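Local coordinates for protein MmcR (Streptomyces lavendulae, PDB 3GWZ) that transfers a methyl group from S-adenosyl-L-methionine to the 6-hydroxyl of demethylmitomycins, building the quinone methoxy group of mitomycins A and B, at residues P123-P126 with V127-D130; T163-W166 with Q167-E171. All blocks are in the same frame, centred on the assembly; numbering follows the deposited sequence.

Contact 1. Residues P123-P126 with V127-D130; sequences PASP and VATD
Ser125 reaches forward with its hydroxyl to Ala128, whose amide and methyl both meet it. With OG anti to the backbone N (chi1 168°), the oxygen lies 3.1 Å from Ala128 N and accepts a nearly straight hydrogen bond from it, N-H...O 164°. The Ala128 methyl sits alongside, its CB 3.4 Å from Ser125 OG. Thr129 answers from the next position: its hydroxyl turns back toward the first turn, where Thr129 OG1 stands 2.8 Å from Ser125 O and 3.1 Å from Pro126 O, two carbonyls within reach of one proton. Its methyl lies beside the first of these, Thr129 CG2 3.5 Å from Ser125 O and 4.2 Å from Pro123 CA. This is the start of helix 126-135, with Ser125 as N-cap and Pro126 as first helical residue, a position where the missing amide proton of proline costs no bond. The backbone ladder opens with Thr129 N to Ser125 O at 3.1 Å and continues with Asp130 N to Pro126 O at 2.9 Å. A water accepts from Val127 N and lies at long, weak range from Ser125 OG, so that another amide of the first turn is satisfied. Thr129 OG1 is also hydrogen-bonded to Ser185 of helix 173-197, against which Pro126 packs, while Val127 meets Val42 of the second subunit.

Contact 2. Residues T163-W166 with Q167-E171; sequences TSFW and QLTHE. With SAH (S-adenosyl-L-homocysteine), chain G.
The short helix 165-171 contributes Trp166 to the S-adenosyl-L-homocysteine pocket, and its first turn is laid down by an N-cap serine. Ser164 OG accepts from Gln167 N at 3.0 Å, and the hydroxyl of Thr163 lies across the aliphatic part of Gln167, with Thr163 OG1 3.4 Å from Gln167 CB. Deeper in the turn Thr169 splits its two branches. Its hydroxyl occupies the place between backbone N and carbonyl carbon (chi1 52°), which brings Thr169 OG1 to 2.9 Å from Phe165 O; Thr169 N reaches the same oxygen from the opposite face of the carbonyl plane. The methyl goes to the Phe165 ring in a CH-pi contact, Thr169 CG2 standing 4.1 Å from the ring centroid and 19° off its normal. The indole of Trp166 is clasped from both sides: Phe165 CD2 lies over the rim of one face, and C8 of the ligand adenine lies 3.9 Å above the centre of the other. Farther along, Trp166 CZ3 comes within 3.7 Å of the ribose carbon C2' of the ligand, while Thr169 OG1 sits at the indole edge. Arg234, which binds the cofactor, donates to both Trp166 O and Thr169 OG1. The helix therefore offers the nucleoside a nonpolar aromatic surface, and the two bonds to Arg234, one of the residues hydrogen-bonded to the ligand, are consistent with a second-shell role in placing its guanidinium group.

Overall arrangement
Both contacts are local turns at helix starts, and they follow one another along the chain without nesting or crossing. From the N terminus, the chain leaves helix 114-117, and contact 1 closes the loop into helix 126-135. It then runs through helices 137-144, 146-152 and 157-161 to contact 2, which opens helix 165-171 beside the bound S-adenosyl-L-homocysteine. Their centres are 21 Å apart, and their nearest atoms about 9 Å, so they do not touch. Helix 173-197 joins them: residues 123-130 pack on its Arg181, Ser185 and Val186, and residues 163-171 on its Ala175 and Phe179. The first helix start also meets the second subunit through Val127, and the second faces the ligand through Trp166.

Contact 1. Residues P123-P126 with V127-D130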
loop_
_atom_site.group_PDB
_atom_site.type_symbol
_atom_site.label_atom_id
_atom_site.label_comp_id
_atom_site.label_asym_id
_atom_site.label_seq_id
_atom_site.Cartn_x
_atom_site.Cartn_y
_atom_site.Cartn_z
ATOM N N PRO A 123 -7.307 2.159 6.595
ATOM C CA PRO A 123 -8.666 2.371 7.111
ATOM C C PRO A 123 -8.909 1.616 8.410
ATOM O O PRO A 123 -9.887 1.880 9.103
ATOM C CB PRO A 123 -9.561 1.812 5.996
ATOM C CG PRO A 123 -8.682 0.879 5.213
ATOM C CD PRO A 123 -7.294 1.432 5.313
ATOM N N ALA A 124 -8.019 0.691 8.741
ATOM C CA ALA A 124 -8.148 -0.078 9.972
ATOM C C ALA A 124 -7.313 0.501 11.115
ATOM O O ALA A 124 -7.340 -0.008 12.237
ATOM C CB ALA A 124 -7.771 -1.536 9.727
ATOM N N SER A 125 -6.563 1.562 10.842
ATOM C CA SER A 125 -5.702 2.135 11.875
ATOM C C SER A 125 -6.303 3.386 12.505
ATOM O O SER A 125 -6.480 4.391 11.829
ATOM C CB SER A 125 -4.336 2.487 11.298
ATOM O OG SER A 125 -3.619 3.289 12.219
ATOM N N PRO A 126 -6.613 3.324 13.805
ATOM C CA PRO A 126 -7.163 4.514 14.459
ATOM C C PRO A 126 -6.187 5.690 14.375
ATOM O O PRO A 126 -6.588 6.798 14.015
ATOM C CB PRO A 126 -7.366 4.051 15.908
ATOM C CG PRO A 126 -7.552 2.560 15.793
ATOM C CD PRO A 126 -6.609 2.152 14.697
ATOM N N VAL A 127 -4.910 5.456 14.661
ATOM C CA VAL A 127 -3.976 6.577 14.739
ATOM C C VAL A 127 -3.739 7.218 13.376
ATOM O O VAL A 127 -3.695 8.442 13.266
ATOM C CB VAL A 127 -2.630 6.183 15.380
ATOM C CG1 VAL A 127 -1.692 7.388 15.416
ATOM C CG2 VAL A 127 -2.852 5.656 16.786
ATOM N N ALA A 128 -3.595 6.396 12.337
ATOM C CA ALA A 128 -3.370 6.909 10.985
ATOM C C ALA A 128 -4.564 7.696 10.455
ATOM O O ALA A 128 -4.399 8.741 9.824
ATOM C CB ALA A 128 -3.024 5.776 10.019
ATOM N N THR A 129 -5.769 7.190 10.688
ATOM C CA THR A 129 -6.949 7.902 10.198
ATOM C C THR A 129 -7.168 9.156 11.018
ATOM O O THR A 129 -7.565 10.195 10.474
ATOM C CB THR A 129 -8.221 7.035 10.224
ATOM O OG1 THR A 129 -8.354 6.412 11.512
ATOM C CG2 THR A 129 -8.142 5.975 9.133
ATOM N N ASP A 130 -6.894 9.078 12.319
ATOM C CA ASP A 130 -7.103 10.242 13.178
ATOM C C ASP A 130 -6.112 11.354 12.820
ATOM O O ASP A 130 -6.462 12.538 12.804
ATOM C CB ASP A 130 -7.002 9.872 14.662
ATOM C CG ASP A 130 -7.940 10.695 15.535
ATOM O OD1 ASP A 130 -8.714 11.518 14.994
ATOM O OD2 ASP A 130 -7.905 10.515 16.766
HETATM O O HOH W 1 -3.778 2.959 15.695
#

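Contact 2. Residues T163-W166 with Q167-E171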
loop_
_atom_site.group_PDB
_atom_site.type_symbol
_atom_site.label_atom_id
_atom_site.label_comp_id
_atom_site.label_asym_id
_atom_site.label_seq_id
_atom_site.Cartn_x
_atom_site.Cartn_y
_atom_site.Cartn_z
ATOM N N THR A 163 -20.263 26.778 10.626
ATOM C CA THR A 163 -21.226 25.702 10.405
ATOM C C THR A 163 -20.989 24.638 11.473
ATOM O O THR A 163 -19.933 24.628 12.105
ATOM C CB THR A 163 -21.090 25.079 8.985
ATOM O OG1 THR A 163 -22.197 24.204 8.739
ATOM C CG2 THR A 163 -19.794 24.281 8.855
ATOM N N SER A 164 -21.967 23.764 11.693
ATOM C CA SER A 164 -21.829 22.712 12.697
ATOM C C SER A 164 -21.045 21.524 12.154
ATOM O O SER A 164 -20.922 21.340 10.939
ATOM C CB SER A 164 -23.200 22.238 13.191
ATOM O OG SER A 164 -23.862 21.493 12.184
ATOM N N PHE A 165 -20.500 20.721 13.061
ATOM C CA PHE A 165 -19.773 19.528 12.654
ATOM C C PHE A 165 -20.682 18.594 11.848
ATOM O O PHE A 165 -20.269 18.021 10.844
ATOM C CB PHE A 165 -19.200 18.792 13.871
ATOM C CG PHE A 165 -18.397 17.560 13.506
ATOM C CD1 PHE A 165 -17.091 17.678 13.062
ATOM C CD2 PHE A 165 -18.961 16.295 13.586
ATOM C CE1 PHE A 165 -16.339 16.549 12.719
ATOM C CE2 PHE A 165 -18.227 15.156 13.234
ATOM C CZ PHE A 165 -16.911 15.285 12.805
ATOM N N TRP A 166 -21.925 18.435 12.282
ATOM C CA TRP A 166 -22.814 17.519 11.561
ATOM C C TRP A 166 -23.207 18.071 10.188
ATOM O O TRP A 166 -23.389 17.311 9.235
ATOM C CB TRP A 166 -24.056 17.176 12.381
ATOM C CG TRP A 166 -23.767 16.386 13.608
ATOM C CD1 TRP A 166 -24.197 16.657 14.874
ATOM C CD2 TRP A 166 -22.985 15.186 13.696
ATOM N NE1 TRP A 166 -23.740 15.699 15.741
ATOM C CE2 TRP A 166 -22.991 14.785 15.047
ATOM C CE3 TRP A 166 -22.279 14.416 12.765
ATOM C CZ2 TRP A 166 -22.312 13.652 15.494
ATOM C CZ3 TRP A 166 -21.599 13.287 13.211
ATOM C CH2 TRP A 166 -21.622 12.916 14.558
ATOM N N GLN A 167 -23.335 19.389 10.086
ATOM C CA GLN A 167 -23.707 19.991 8.812
ATOM C C GLN A 167 -22.550 19.901 7.829
ATOM O O GLN A 167 -22.750 19.632 6.650
ATOM C CB GLN A 167 -24.138 21.451 8.990
ATOM C CG GLN A 167 -24.657 22.101 7.719
ATOM C CD GLN A 167 -25.876 21.384 7.157
ATOM O OE1 GLN A 167 -26.026 21.251 5.944
ATOM N NE2 GLN A 167 -26.744 20.908 8.041
ATOM N N LEU A 168 -21.335 20.124 8.316
ATOM C CA LEU A 168 -20.165 20.026 7.449
ATOM C C LEU A 168 -20.007 18.612 6.891
ATOM O O LEU A 168 -19.794 18.421 5.682
ATOM C CB LEU A 168 -18.889 20.436 8.198
ATOM C CG LEU A 168 -17.632 20.295 7.336
ATOM C CD1 LEU A 168 -17.672 21.314 6.203
ATOM C CD2 LEU A 168 -16.374 20.480 8.173
ATOM N N THR A 169 -20.117 17.614 7.765
ATOM C CA THR A 169 -19.935 16.230 7.331
ATOM C C THR A 169 -21.115 15.767 6.465
ATOM O O THR A 169 -20.983 14.864 5.631
ATOM C CB THR A 169 -19.692 15.262 8.529
ATOM O OG1 THR A 169 -20.717 15.430 9.516
ATOM C CG2 THR A 169 -18.322 15.536 9.181
ATOM N N HIS A 170 -22.264 16.405 6.647
ATOM C CA HIS A 170 -23.399 16.132 5.772
ATOM C C HIS A 170 -23.165 16.660 4.350
ATOM O O HIS A 170 -23.383 15.942 3.369
ATOM C CB HIS A 170 -24.686 16.725 6.342
ATOM C CG HIS A 170 -25.829 16.697 5.377
ATOM N ND1 HIS A 170 -26.518 15.542 5.076
ATOM C CD2 HIS A 170 -26.390 17.675 4.628
ATOM C CE1 HIS A 170 -27.461 15.810 4.192
ATOM N NE2 HIS A 170 -27.407 17.099 3.905
ATOM N N GLU A 171 -22.701 17.903 4.248
ATOM C CA GLU A 171 -22.598 18.605 2.965
ATOM C C GLU A 171 -21.303 18.330 2.194
ATOM O O GLU A 171 -21.290 18.315 0.962
ATOM C CB GLU A 171 -22.712 20.117 3.193
ATOM C CG GLU A 171 -24.033 20.568 3.792
ATOM C CD GLU A 171 -24.133 22.081 3.949
ATOM O OE1 GLU A 171 -23.100 22.733 4.224
ATOM O OE2 GLU A 171 -25.252 22.618 3.798
HETATM N N SAH G . -21.966 3.950 15.828
HETATM C CA SAH G . -20.815 4.302 14.927
HETATM C CB SAH G . -20.677 5.812 14.651
HETATM C CG SAH G . -20.482 6.721 15.879
HETATM S SD SAH G . -20.207 8.423 15.404
HETATM C C SAH G . -19.539 3.784 15.528
HETATM O O SAH G . -18.528 3.685 14.825
HETATM O OXT SAH G . -19.485 3.445 16.718
HETATM C "C5'" SAH G . -21.855 9.066 15.617
HETATM C "C4'" SAH G . -22.781 8.824 14.407
HETATM O "O4'" SAH G . -24.090 9.416 14.574
HETATM C "C3'" SAH G . -22.280 9.339 13.053
HETATM O "O3'" SAH G . -22.034 8.217 12.190
HETATM C "C2'" SAH G . -23.414 10.192 12.480
HETATM O "O2'" SAH G . -23.669 9.960 11.089
HETATM C "C1'" SAH G . -24.613 9.704 13.260
HETATM N N9 SAH G . -25.697 10.698 13.423
HETATM C C8 SAH G . -25.563 11.969 13.863
HETATM N N7 SAH G . -26.773 12.582 13.923
HETATM C C5 SAH G . -27.698 11.675 13.528
HETATM C C6 SAH G . -29.166 11.656 13.372
HETATM N N6 SAH G . -29.869 12.775 13.665
HETATM N N1 SAH G . -29.751 10.510 12.927
HETATM C C2 SAH G . -29.031 9.415 12.642
HETATM N N3 SAH G . -27.688 9.360 12.766
HETATM C C4 SAH G . -26.987 10.438 13.199
#